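Side-chain contacts in surface presentation of antigens protein SpaK (Salmonella typhimurium, PDB 2FM8), which acts as a class 1B type III secretion chaperone, storing effectors such as SipA and SopE in the bacterial cytoplasm in a secretion-competent state: residues L4-L9 and E113-A118; T32-L35 and P41-C44; L35-L40 and N124-F129; I54-G59 and N120-Y125; M75-G80 and L89-Q94. One frame throughout, in Å; residues are numbered along the deposited sequence.

Contact 1. Residues L4-L9 and E113-A118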
# COMPACT_ATOMS: atom_id res chain seq x y z
N LEU A 4 2.06 -21.17 30.27
CA LEU A 4 0.83 -21.15 29.45
C LEU A 4 0.71 -22.37 28.55
O LEU A 4 1.60 -22.65 27.75
CB LEU A 4 0.72 -19.89 28.58
CG LEU A 4 -0.53 -19.89 27.66
CD1 LEU A 4 -1.80 -19.68 28.46
CD2 LEU A 4 -0.44 -18.87 26.60
N ASP A 5 -0.40 -23.09 28.67
CA ASP A 5 -0.64 -24.25 27.83
C ASP A 5 -1.67 -23.85 26.79
O ASP A 5 -2.86 -23.76 27.09
CB ASP A 5 -1.11 -25.42 28.68
CG ASP A 5 -1.16 -26.74 27.90
OD1 ASP A 5 -1.22 -26.75 26.66
OD2 ASP A 5 -1.13 -27.78 28.56
N ILE A 6 -1.22 -23.60 25.57
CA ILE A 6 -2.11 -23.10 24.50
C ILE A 6 -3.17 -24.15 24.07
O ILE A 6 -4.34 -23.81 23.85
CB ILE A 6 -1.29 -22.51 23.30
CG1 ILE A 6 -2.21 -21.74 22.35
CG2 ILE A 6 -0.54 -23.57 22.53
CD1 ILE A 6 -2.92 -20.57 22.98
N ALA A 7 -2.77 -25.41 23.95
CA ALA A 7 -3.73 -26.47 23.67
C ALA A 7 -4.86 -26.47 24.71
O ALA A 7 -6.03 -26.58 24.35
CB ALA A 7 -3.04 -27.85 23.62
N GLU A 8 -4.52 -26.32 25.98
CA GLU A 8 -5.56 -26.39 27.00
C GLU A 8 -6.44 -25.15 26.98
O GLU A 8 -7.66 -25.25 27.22
CB GLU A 8 -5.01 -26.67 28.39
CG GLU A 8 -4.68 -28.16 28.65
CD GLU A 8 -5.70 -29.19 28.04
OE1 GLU A 8 -6.93 -29.10 28.31
OE2 GLU A 8 -5.24 -30.10 27.29
N LEU A 9 -5.84 -24.02 26.65
CA LEU A 9 -6.60 -22.80 26.45
C LEU A 9 -7.60 -22.93 25.29
O LEU A 9 -8.78 -22.57 25.44
CB LEU A 9 -5.66 -21.61 26.20
CG LEU A 9 -6.25 -20.24 26.53
CD1 LEU A 9 -6.71 -20.19 27.99
CD2 LEU A 9 -5.24 -19.13 26.22
N GLU A 113 -13.03 -18.70 28.93
CA GLU A 113 -14.12 -17.79 28.58
C GLU A 113 -13.56 -16.55 27.88
O GLU A 113 -14.12 -16.11 26.87
CB GLU A 113 -14.94 -17.38 29.80
CG GLU A 113 -15.84 -18.51 30.30
CD GLU A 113 -16.58 -18.15 31.59
OE1 GLU A 113 -17.39 -19.01 32.04
OE2 GLU A 113 -16.37 -17.04 32.17
N LYS A 114 -12.48 -16.01 28.43
CA LYS A 114 -11.79 -14.87 27.85
C LYS A 114 -11.18 -15.22 26.47
O LYS A 114 -11.32 -14.45 25.50
CB LYS A 114 -10.73 -14.32 28.81
CG LYS A 114 -11.25 -13.30 29.89
CD LYS A 114 -11.49 -11.90 29.31
CE LYS A 114 -12.05 -10.85 30.34
NZ LYS A 114 -12.02 -9.40 29.81
N PHE A 115 -10.52 -16.38 26.35
CA PHE A 115 -9.94 -16.74 25.07
C PHE A 115 -11.02 -17.03 24.02
O PHE A 115 -10.82 -16.74 22.85
CB PHE A 115 -8.95 -17.90 25.19
CG PHE A 115 -8.06 -18.04 23.98
CD1 PHE A 115 -7.26 -16.98 23.56
CD2 PHE A 115 -8.05 -19.23 23.24
CE1 PHE A 115 -6.46 -17.10 22.44
CE2 PHE A 115 -7.25 -19.36 22.12
CZ PHE A 115 -6.45 -18.29 21.70
N SER A 116 -12.15 -17.58 24.46
CA SER A 116 -13.32 -17.80 23.60
C SER A 116 -13.82 -16.50 23.02
O SER A 116 -14.19 -16.46 21.87
CB SER A 116 -14.44 -18.51 24.37
OG SER A 116 -15.48 -18.96 23.51
N THR A 117 -13.82 -15.43 23.81
CA THR A 117 -14.20 -14.11 23.31
C THR A 117 -13.29 -13.68 22.16
O THR A 117 -13.76 -13.16 21.14
CB THR A 117 -14.18 -13.07 24.44
OG1 THR A 117 -15.23 -13.38 25.39
CG2 THR A 117 -14.35 -11.64 23.92
N ALA A 118 -11.98 -13.89 22.34
CA ALA A 118 -11.02 -13.58 21.30
C ALA A 118 -11.23 -14.44 20.05
O ALA A 118 -11.17 -13.93 18.95
CB ALA A 118 -9.58 -13.76 21.83

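Contact 2. Residues T32-L35 and P41-C44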
# COMPACT_ATOMS: atom_id res chain seq x y z
N THR A 32 1.57 -24.98 15.42
CA THR A 32 0.37 -24.24 15.17
C THR A 32 -0.86 -25.15 15.25
O THR A 32 -0.86 -26.24 14.68
CB THR A 32 0.49 -23.60 13.82
OG1 THR A 32 1.67 -22.78 13.85
CG2 THR A 32 -0.71 -22.77 13.50
N ILE A 33 -1.85 -24.69 16.01
CA ILE A 33 -3.18 -25.29 16.06
C ILE A 33 -4.01 -24.67 14.93
O ILE A 33 -3.96 -23.45 14.71
CB ILE A 33 -3.85 -25.02 17.41
CG1 ILE A 33 -3.06 -25.71 18.51
CG2 ILE A 33 -5.28 -25.53 17.43
CD1 ILE A 33 -3.48 -25.32 19.87
N VAL A 34 -4.74 -25.51 14.21
CA VAL A 34 -5.51 -25.09 13.06
C VAL A 34 -6.98 -25.48 13.27
O VAL A 34 -7.27 -26.64 13.56
CB VAL A 34 -4.98 -25.70 11.75
CG1 VAL A 34 -5.81 -25.20 10.56
CG2 VAL A 34 -3.53 -25.32 11.54
N LEU A 35 -7.87 -24.49 13.15
CA LEU A 35 -9.33 -24.71 13.11
C LEU A 35 -9.83 -24.61 11.67
O LEU A 35 -9.84 -23.52 11.09
CB LEU A 35 -10.06 -23.64 13.93
CG LEU A 35 -9.52 -23.25 15.31
CD1 LEU A 35 -10.48 -22.30 15.96
CD2 LEU A 35 -9.30 -24.44 16.17
N PRO A 41 -11.67 -19.41 5.44
CA PRO A 41 -10.30 -19.81 5.64
C PRO A 41 -10.10 -20.37 7.06
O PRO A 41 -10.76 -19.94 8.00
CB PRO A 41 -9.52 -18.50 5.47
CG PRO A 41 -10.43 -17.63 4.65
CD PRO A 41 -11.79 -17.98 5.09
N SER A 42 -9.20 -21.33 7.19
CA SER A 42 -8.82 -21.86 8.48
C SER A 42 -8.17 -20.80 9.41
O SER A 42 -7.44 -19.91 8.99
CB SER A 42 -7.92 -23.08 8.30
OG SER A 42 -8.58 -24.05 7.49
N ILE A 43 -8.49 -20.93 10.70
CA ILE A 43 -7.90 -20.11 11.75
C ILE A 43 -6.70 -20.85 12.39
O ILE A 43 -6.82 -22.02 12.81
CB ILE A 43 -8.95 -19.76 12.79
CG1 ILE A 43 -10.08 -18.98 12.12
CG2 ILE A 43 -8.31 -19.03 14.00
CD1 ILE A 43 -11.27 -18.65 13.03
N CYS A 44 -5.55 -20.17 12.42
CA CYS A 44 -4.34 -20.68 13.04
C CYS A 44 -4.10 -19.97 14.35
O CYS A 44 -4.32 -18.77 14.48
CB CYS A 44 -3.13 -20.50 12.14
SG CYS A 44 -3.29 -21.26 10.50

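Contact 3. Residues L35-L40 and N124-F129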
# COMPACT_ATOMS: atom_id res chain seq x y z
N LEU A 35 -7.87 -24.49 13.15
CA LEU A 35 -9.33 -24.71 13.11
C LEU A 35 -9.83 -24.61 11.67
O LEU A 35 -9.84 -23.52 11.09
CB LEU A 35 -10.06 -23.64 13.93
CG LEU A 35 -9.52 -23.25 15.31
CD1 LEU A 35 -10.48 -22.30 15.96
CD2 LEU A 35 -9.30 -24.44 16.17
N ASP A 36 -10.19 -25.75 11.08
CA ASP A 36 -10.80 -25.76 9.76
C ASP A 36 -12.28 -25.43 9.92
O ASP A 36 -12.90 -25.84 10.89
CB ASP A 36 -10.66 -27.12 9.06
CG ASP A 36 -9.21 -27.50 8.77
OD1 ASP A 36 -8.48 -26.68 8.15
OD2 ASP A 36 -8.80 -28.62 9.18
N LEU A 37 -12.82 -24.72 8.93
CA LEU A 37 -14.15 -24.16 8.96
C LEU A 37 -14.92 -24.41 7.68
O LEU A 37 -14.35 -24.55 6.60
CB LEU A 37 -14.05 -22.64 9.15
CG LEU A 37 -13.35 -22.13 10.41
CD1 LEU A 37 -13.27 -20.62 10.36
CD2 LEU A 37 -14.09 -22.59 11.67
N PHE A 38 -16.24 -24.42 7.84
CA PHE A 38 -17.20 -24.78 6.82
C PHE A 38 -17.04 -24.02 5.47
O PHE A 38 -16.91 -24.65 4.42
CB PHE A 38 -18.61 -24.61 7.43
CG PHE A 38 -19.73 -24.94 6.49
CD1 PHE A 38 -20.13 -26.25 6.30
CD2 PHE A 38 -20.39 -23.94 5.81
CE1 PHE A 38 -21.18 -26.57 5.46
CE2 PHE A 38 -21.43 -24.24 4.92
CZ PHE A 38 -21.83 -25.55 4.76
N ALA A 39 -16.99 -22.70 5.50
CA ALA A 39 -16.88 -21.95 4.22
C ALA A 39 -15.90 -20.82 4.29
O ALA A 39 -15.97 -19.94 3.47
CB ALA A 39 -18.26 -21.39 3.79
N LEU A 40 -14.99 -20.86 5.27
CA LEU A 40 -14.07 -19.79 5.55
C LEU A 40 -12.63 -20.31 5.62
O LEU A 40 -12.39 -21.50 5.87
CB LEU A 40 -14.40 -19.14 6.89
CG LEU A 40 -15.71 -18.38 6.95
CD1 LEU A 40 -16.01 -17.96 8.39
CD2 LEU A 40 -15.65 -17.15 6.05
N ASN A 124 -15.71 -13.58 13.67
CA ASN A 124 -16.53 -12.53 13.14
C ASN A 124 -15.75 -11.65 12.13
O ASN A 124 -16.21 -11.37 11.01
CB ASN A 124 -16.99 -11.60 14.27
CG ASN A 124 -18.16 -12.13 15.05
OD1 ASN A 124 -18.84 -13.06 14.66
ND2 ASN A 124 -18.41 -11.49 16.19
N TYR A 125 -14.55 -11.23 12.51
CA TYR A 125 -13.75 -10.41 11.60
C TYR A 125 -13.27 -11.18 10.40
O TYR A 125 -13.18 -10.63 9.31
CB TYR A 125 -12.55 -9.79 12.29
CG TYR A 125 -12.90 -8.75 13.31
CD1 TYR A 125 -13.36 -7.49 12.95
CD2 TYR A 125 -12.72 -9.03 14.65
CE1 TYR A 125 -13.63 -6.52 13.95
CE2 TYR A 125 -13.00 -8.11 15.62
CZ TYR A 125 -13.46 -6.89 15.29
OH TYR A 125 -13.71 -6.04 16.36
N LEU A 126 -12.94 -12.44 10.58
CA LEU A 126 -12.59 -13.27 9.43
C LEU A 126 -13.71 -13.28 8.38
O LEU A 126 -13.43 -13.17 7.21
CB LEU A 126 -12.22 -14.69 9.86
CG LEU A 126 -11.93 -15.64 8.68
CD1 LEU A 126 -10.69 -15.19 7.89
CD2 LEU A 126 -11.72 -17.04 9.15
N GLU A 127 -14.97 -13.45 8.80
CA GLU A 127 -16.09 -13.38 7.89
C GLU A 127 -16.12 -12.07 7.13
O GLU A 127 -16.26 -12.04 5.92
CB GLU A 127 -17.44 -13.53 8.62
CG GLU A 127 -18.01 -14.86 8.48
CD GLU A 127 -19.35 -15.07 9.19
OE1 GLU A 127 -20.27 -15.56 8.51
OE2 GLU A 127 -19.47 -14.75 10.39
N VAL A 128 -16.00 -10.98 7.88
CA VAL A 128 -16.09 -9.65 7.31
C VAL A 128 -14.93 -9.34 6.36
O VAL A 128 -15.14 -8.86 5.24
CB VAL A 128 -16.27 -8.63 8.48
CG1 VAL A 128 -15.86 -7.30 8.13
CG2 VAL A 128 -17.75 -8.67 8.94
N PHE A 129 -13.71 -9.58 6.80
CA PHE A 129 -12.55 -9.31 5.93
C PHE A 129 -12.57 -10.21 4.69
O PHE A 129 -12.35 -9.74 3.60
CB PHE A 129 -11.23 -9.50 6.68
CG PHE A 129 -10.80 -8.32 7.50
CD1 PHE A 129 -9.91 -7.41 7.00
CD2 PHE A 129 -11.25 -8.15 8.80
CE1 PHE A 129 -9.50 -6.29 7.75
CE2 PHE A 129 -10.86 -7.07 9.57
CZ PHE A 129 -9.99 -6.13 9.04

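Contact 4. Residues I54-G59 and N120-Y125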
# COMPACT_ATOMS: atom_id res chain seq x y z
N ILE A 54 -3.35 -15.19 16.67
CA ILE A 54 -4.43 -15.84 15.91
C ILE A 54 -4.36 -15.24 14.51
O ILE A 54 -4.26 -14.01 14.38
CB ILE A 54 -5.82 -15.55 16.53
CG1 ILE A 54 -5.90 -16.05 17.97
CG2 ILE A 54 -6.97 -16.17 15.72
CD1 ILE A 54 -7.09 -15.43 18.74
N TRP A 55 -4.38 -16.07 13.48
CA TRP A 55 -4.34 -15.53 12.13
C TRP A 55 -5.01 -16.43 11.11
O TRP A 55 -5.35 -17.57 11.41
CB TRP A 55 -2.91 -15.20 11.72
CG TRP A 55 -2.10 -16.34 11.19
CD1 TRP A 55 -1.91 -16.70 9.86
CD2 TRP A 55 -1.34 -17.26 11.96
NE1 TRP A 55 -1.07 -17.77 9.77
CE2 TRP A 55 -0.71 -18.15 11.04
CE3 TRP A 55 -1.12 -17.42 13.31
CZ2 TRP A 55 0.11 -19.18 11.45
CZ3 TRP A 55 -0.30 -18.44 13.72
CH2 TRP A 55 0.31 -19.31 12.80
N ALA A 56 -5.22 -15.87 9.94
CA ALA A 56 -5.80 -16.58 8.81
C ALA A 56 -5.29 -15.96 7.52
O ALA A 56 -5.24 -14.74 7.39
CB ALA A 56 -7.31 -16.51 8.85
N GLN A 57 -4.93 -16.80 6.56
CA GLN A 57 -4.77 -16.37 5.17
C GLN A 57 -6.12 -16.14 4.52
O GLN A 57 -7.06 -16.89 4.77
CB GLN A 57 -3.98 -17.41 4.38
CG GLN A 57 -2.55 -17.49 4.82
CD GLN A 57 -1.81 -18.60 4.11
OE1 GLN A 57 -2.32 -19.17 3.14
NE2 GLN A 57 -0.60 -18.91 4.58
N LEU A 58 -6.22 -15.11 3.69
CA LEU A 58 -7.52 -14.67 3.23
C LEU A 58 -7.88 -15.10 1.81
O LEU A 58 -8.92 -14.71 1.31
CB LEU A 58 -7.66 -13.17 3.38
CG LEU A 58 -7.65 -12.64 4.81
CD1 LEU A 58 -7.56 -11.13 4.80
CD2 LEU A 58 -8.87 -13.11 5.59
N GLY A 59 -7.08 -15.95 1.17
CA GLY A 59 -7.47 -16.49 -0.14
C GLY A 59 -6.48 -16.19 -1.26
O GLY A 59 -5.74 -15.20 -1.21
N ASN A 120 -13.96 -16.15 18.97
CA ASN A 120 -15.24 -15.89 18.31
C ASN A 120 -15.23 -14.51 17.66
O ASN A 120 -15.80 -14.32 16.58
CB ASN A 120 -16.37 -16.01 19.32
CG ASN A 120 -16.69 -17.47 19.65
OD1 ASN A 120 -17.24 -18.19 18.81
ND2 ASN A 120 -16.33 -17.90 20.84
N GLY A 121 -14.57 -13.56 18.32
CA GLY A 121 -14.40 -12.23 17.76
C GLY A 121 -13.57 -12.28 16.48
O GLY A 121 -13.91 -11.66 15.48
N PHE A 122 -12.49 -13.04 16.52
CA PHE A 122 -11.68 -13.26 15.33
C PHE A 122 -12.49 -13.90 14.22
O PHE A 122 -12.42 -13.48 13.09
CB PHE A 122 -10.43 -14.09 15.60
CG PHE A 122 -9.45 -14.08 14.45
CD1 PHE A 122 -8.43 -13.15 14.40
CD2 PHE A 122 -9.58 -14.99 13.41
CE1 PHE A 122 -7.55 -13.11 13.31
CE2 PHE A 122 -8.69 -14.97 12.34
CZ PHE A 122 -7.68 -14.02 12.29
N TYR A 123 -13.27 -14.92 14.55
CA TYR A 123 -14.19 -15.50 13.56
C TYR A 123 -15.07 -14.45 12.87
O TYR A 123 -15.23 -14.45 11.64
CB TYR A 123 -15.07 -16.58 14.24
CG TYR A 123 -15.99 -17.30 13.31
CD1 TYR A 123 -15.58 -18.45 12.64
CD2 TYR A 123 -17.28 -16.83 13.07
CE1 TYR A 123 -16.43 -19.11 11.76
CE2 TYR A 123 -18.14 -17.50 12.17
CZ TYR A 123 -17.71 -18.64 11.53
OH TYR A 123 -18.55 -19.31 10.66
N ASN A 124 -15.71 -13.58 13.67
CA ASN A 124 -16.53 -12.53 13.14
C ASN A 124 -15.75 -11.65 12.13
O ASN A 124 -16.21 -11.37 11.01
CB ASN A 124 -16.99 -11.60 14.27
CG ASN A 124 -18.16 -12.13 15.05
OD1 ASN A 124 -18.84 -13.06 14.66
ND2 ASN A 124 -18.41 -11.49 16.19
N TYR A 125 -14.55 -11.23 12.51
CA TYR A 125 -13.75 -10.41 11.60
C TYR A 125 -13.27 -11.18 10.40
O TYR A 125 -13.18 -10.63 9.31
CB TYR A 125 -12.55 -9.79 12.29
CG TYR A 125 -12.90 -8.75 13.31
CD1 TYR A 125 -13.36 -7.49 12.95
CD2 TYR A 125 -12.72 -9.03 14.65
CE1 TYR A 125 -13.63 -6.52 13.95
CE2 TYR A 125 -13.00 -8.11 15.62
CZ TYR A 125 -13.46 -6.89 15.29
OH TYR A 125 -13.71 -6.04 16.36

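Contact 5. Residues M75-G80 and L89-Q94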
# COMPACT_ATOMS: atom_id res chain seq x y z
N MET A 75 -10.85 0.97 6.67
CA MET A 75 -11.94 1.37 7.55
C MET A 75 -12.26 0.29 8.54
O MET A 75 -12.48 0.56 9.73
CB MET A 75 -13.24 1.61 6.79
CG MET A 75 -13.19 2.57 5.64
SD MET A 75 -14.23 3.99 5.97
CE MET A 75 -12.83 4.61 6.87
N THR A 76 -12.34 -0.94 8.04
CA THR A 76 -12.57 -2.09 8.90
C THR A 76 -11.48 -2.23 9.99
O THR A 76 -11.78 -2.41 11.16
CB THR A 76 -12.72 -3.39 8.08
OG1 THR A 76 -13.60 -3.19 6.96
CG2 THR A 76 -13.28 -4.50 8.94
N ILE A 77 -10.22 -2.18 9.59
CA ILE A 77 -9.09 -2.18 10.53
C ILE A 77 -9.24 -1.06 11.59
O ILE A 77 -9.13 -1.29 12.82
CB ILE A 77 -7.73 -2.04 9.75
CG1 ILE A 77 -7.37 -3.35 9.01
CG2 ILE A 77 -6.58 -1.69 10.65
CD1 ILE A 77 -7.07 -4.54 9.92
N MET A 78 -9.55 0.14 11.12
CA MET A 78 -9.62 1.30 12.02
C MET A 78 -10.76 1.27 13.02
O MET A 78 -10.71 1.98 14.03
CB MET A 78 -9.63 2.60 11.24
CG MET A 78 -8.33 2.79 10.53
SD MET A 78 -8.28 4.29 9.56
CE MET A 78 -8.31 5.52 10.86
N GLU A 79 -11.77 0.42 12.76
CA GLU A 79 -12.85 0.27 13.71
C GLU A 79 -12.40 -0.43 15.01
O GLU A 79 -13.04 -0.29 16.06
CB GLU A 79 -14.09 -0.37 13.05
CG GLU A 79 -14.12 -1.85 12.98
CD GLU A 79 -15.50 -2.40 12.51
OE1 GLU A 79 -16.15 -1.72 11.65
OE2 GLU A 79 -15.90 -3.49 13.02
N GLY A 80 -11.27 -1.14 14.95
CA GLY A 80 -10.62 -1.62 16.16
C GLY A 80 -11.01 -3.03 16.55
O GLY A 80 -11.94 -3.64 15.99
N LEU A 89 -6.42 -5.21 14.72
CA LEU A 89 -5.92 -6.32 13.88
C LEU A 89 -4.84 -5.81 12.94
O LEU A 89 -4.79 -4.63 12.61
CB LEU A 89 -7.07 -6.94 13.07
CG LEU A 89 -8.19 -7.60 13.89
CD1 LEU A 89 -9.44 -7.85 13.12
CD2 LEU A 89 -7.71 -8.90 14.47
N LEU A 90 -3.97 -6.73 12.52
CA LEU A 90 -2.83 -6.43 11.63
C LEU A 90 -3.01 -7.22 10.35
O LEU A 90 -3.66 -8.25 10.33
CB LEU A 90 -1.48 -6.85 12.28
CG LEU A 90 -1.17 -6.22 13.64
CD1 LEU A 90 0.14 -6.71 14.21
CD2 LEU A 90 -1.13 -4.70 13.56
N LEU A 91 -2.41 -6.72 9.28
CA LEU A 91 -2.40 -7.41 8.00
C LEU A 91 -0.98 -7.76 7.61
O LEU A 91 -0.11 -6.92 7.65
CB LEU A 91 -3.01 -6.53 6.91
CG LEU A 91 -4.48 -6.22 7.11
CD1 LEU A 91 -4.88 -5.07 6.16
CD2 LEU A 91 -5.36 -7.43 6.86
N GLY A 92 -0.76 -8.98 7.20
CA GLY A 92 0.49 -9.37 6.58
C GLY A 92 0.21 -10.15 5.30
O GLY A 92 -0.86 -10.05 4.71
N GLU A 93 1.20 -10.91 4.88
CA GLU A 93 1.11 -11.68 3.66
C GLU A 93 1.89 -13.01 3.80
O GLU A 93 3.05 -13.01 4.13
CB GLU A 93 1.66 -10.88 2.47
CG GLU A 93 1.46 -11.65 1.17
CD GLU A 93 2.02 -11.01 -0.05
OE1 GLU A 93 2.70 -9.98 0.06
OE2 GLU A 93 1.78 -11.57 -1.14
N GLN A 94 1.22 -14.12 3.54
CA GLN A 94 1.83 -15.43 3.67
C GLN A 94 1.41 -16.23 2.46
O GLN A 94 0.25 -16.23 2.09
CB GLN A 94 1.35 -16.17 4.94
CG GLN A 94 2.12 -15.85 6.19
CD GLN A 94 3.47 -16.50 6.19
OE1 GLN A 94 3.59 -17.74 6.21
NE2 GLN A 94 4.51 -15.69 6.14
O HOH W 1 -8.69 -3.76 13.84

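Contact 1. Residues L4-L9 and E113-A118
Leu9 and Phe115 have their CA atoms 7.1 Å apart, the nearest approach of the two backbones, where the first turns of helix 6-17 meet helix 112-132. The two helices join over the antiparallel sheet of this alpha+beta secretion-chaperone fold. At such a spacing the contact falls to side chains. Those of Leu9 and Phe115 lie roughly perpendicular. Leu9 CD2 lies over one face of the Phe115 ring in a CH-pi contact, 4.0 Å from the ring centroid and 22° off the normal. It is shifted toward the rim, so the ring atom nearest to Leu9 CD2 is Phe115 CG, while Leu9 CG bears on Phe115 CB at 3.8 Å. Phe115 CG is trans to its backbone N (chi1 -164°), which carries the ring out toward helix 6-17. Ile6 adds a looser touch, its CD1 approaching Phe115 CZ obliquely at 4.4 Å. All three residues are buried. Strands 43-48 and 51-57 add to the surroundings: Ile45 and Ile54 touch Phe115, and Val47 and Val52 touch Ile6. Helix 6-17 itself starts at an N-cap: Asp5 OD1 accepts a weak bond from Glu8 N at 3.4 Å.

Contact 2. Residues T32-L35 and P41-C44
Leu35 and Ile43 face each other as a hydrogen-bonded antiparallel pair in the beta hairpin of strands 32-37 and 43-48, and their side chains stand on the same face of the sheet. Two backbone bonds fix them: Leu35 N gives to Ile43 O at 2.7 Å with an N-H...O angle of 172°, and Ile43 N gives to Leu35 O at 2.9 Å. The CB atoms of Leu35 and Ile43 are 4.2 Å apart. On the other face Val34 and Cys44 form the non-hydrogen-bonded pair. The two branches of Val34 divide the work: CG2 meets Cys44 SG at 4.2 Å, whereas CG1, trans to the backbone N (chi1 -179°), reaches Ser42 CB at 3.7 Å. Thr32 CG2 abuts Cys44 CB at 3.6 Å, so Cys44 touches both Thr32 and Val34. The polar ends look to other partners: Ser42 OG bonds to Asp36 OD1, and Thr32 OG1 to the backbone of another protein's chain. A strand of that chain pairs antiparallel with 32-35 and extends the sheet, consistent with a chaperone holding a bound cargo segment. Within SpaK, Cys44 bonds through its backbone to Trp55 of strand 51-57, and Ile43 packs against Phe122 and Leu126 of helix 112-132.

Contact 3. Residues L35-L40 and N124-F129
Leu40 lays its isobutyl group against the aliphatic stem of Glu127, with Leu40 CD1 at 3.7 Å from Glu127 CG and Leu40 CD2 at 4.1 Å from the same carbon. The two side chains run aslant to one another. It is the methylene part of Glu127 that does the touching; its OE1 makes a long, weak ion pair with Arg131. Deeper in, Leu126 CD2 is shared by two partners: Leu37 CD1 at 4.1 Å and Leu40 CB, likewise at 4.1 Å. Leu37 and Leu126 extend toward each other and meet tip to tip, for which Leu126 holds CG trans to its backbone N (chi1 176°). One methyl of the helix thus touches both a strand residue and a residue from the turn that follows it. The backbones remain well separated, the closest CA atoms being those of Leu40 and Glu127 at 7.1 Å. Burial is graded: Leu37 and Leu126 are buried and also touch Ile43, while Leu40 and Glu127 are partly exposed. Tyr123 of the same helix touches Leu37 and Leu40 as well. Outside this contact, strand residues 35-37 pair antiparallel with a strand of another protein's chain. The contact is a hairpin turn packed against a helix, here the C-terminal helix 112-132 lying on the antiparallel sheet of a type III secretion chaperone.

Contact 4. Residues I54-G59 and N120-Y125
Ile54 and Phe122 meet where strand 51-57 and helix 112-132 run nearly alongside one another, the axes of segments 54-57 and 120-125 coming within 9.8 Å at 24° between their N-to-C directions. Phe122 fills the gap with its ring. Ile54 CG2 sits over the middle of one ring face, 3.5 Å from the centroid and 14° off the normal, a close and well-centred CH-pi contact. Ile54 CG2 is closest to Phe122 CG, also at 3.5 Å. The two side chains run antiparallel, side by side, and Phe122 can lie along Ile54 because its CG is trans to the backbone N (chi1 -168°), which sends the ring from the helix to the strand. The far end of the ring comes up to the backbone beyond: Phe122 CZ comes to 3.7 Å of Trp55 CA, and Phe122 CE2 stands 4.1 Å from Ala56 CB. The Trp55 side chain leaves the strand at CB on the far side from the helix, and it touches Cys44, Ser46 and an apolar side chain of another protein's chain. Phe115, Leu119 and Leu126 of the helix extend the layer over Ile54 and Ala56, and Ile43 joins from strand 43-48. The strand spends its backbone bonding on sheet neighbours, Ile54 with Ala102 and Ala56 with Leu100. The grip between helix and sheet here consequently rests on dispersion and apolar burial, centred on one methyl over one aromatic ring.

Contact 5. Residues M75-G80 and L89-Q94
Ile77 leans from the last part of helix 62-78 onto Leu89 and Leu91, and its atoms can be followed outward from CB, where the chain forks. Ile77 CG2 passes near Leu89 O at 4.0 Å. The other branch starts at Ile77 CG1, which faces Leu91 CD1 at 4.2 Å. Its chi2 of -66° bends the chain back, bringing the end methyl to Leu89: Ile77 CD1 lies 3.5 Å from Leu89 O, 4.0 Å from Leu89 CB and 4.2 Å from Leu91 CG. The methyl thus rests on the strand's entry, beside a carbonyl as well as on carbon. Phe129 of helix 112-132 packs on the same Ile77, so the group is held between helix and sheet. Leu89 in turn touches Tyr125, Leu100 and Ala102. Leu91 and Leu90 also reach the second subunit, against Leu74 and Leu90 of that copy, which places this helix and outer strand at the dimer interface. Gly80 is the first residue here to leave helical backbone angles, its positive phi of 94° suiting glycine. The polar part of the contact is one water. The water donates to Ile77 O at 2.7 Å and accepts from Leu89 N at 2.8 Å. Gly80 N also bonds to Ile77 O at 3.0 Å, so the Ile77 carbonyl is gripped twice, and a buried apolar contact is paired with a water bridge that ties the two backbones together.

Contacts 1, 4 and 3 follow one another along helix 112-132, the last two overlapping at Asn124 and Tyr125, and the helix lies on the five-stranded antiparallel sheet. Contact 2 builds the hairpin at one outer edge of that sheet. Contact 5 sits at the opposite outer strand, 90-94, with centres about 18 Å from contact 2 and 22 Å from contact 1. Contacts 3 and 4 are close neighbours, about 6 Å between centres, joined through Leu126 and Tyr123. Along the chain contact 5 is nested in the loops closed by contacts 1, 3 and 4, and Tyr125 OH probably bonds to Gly80 O. One long helix thus connects the edge that pairs with another protein to the edge used for dimerisation.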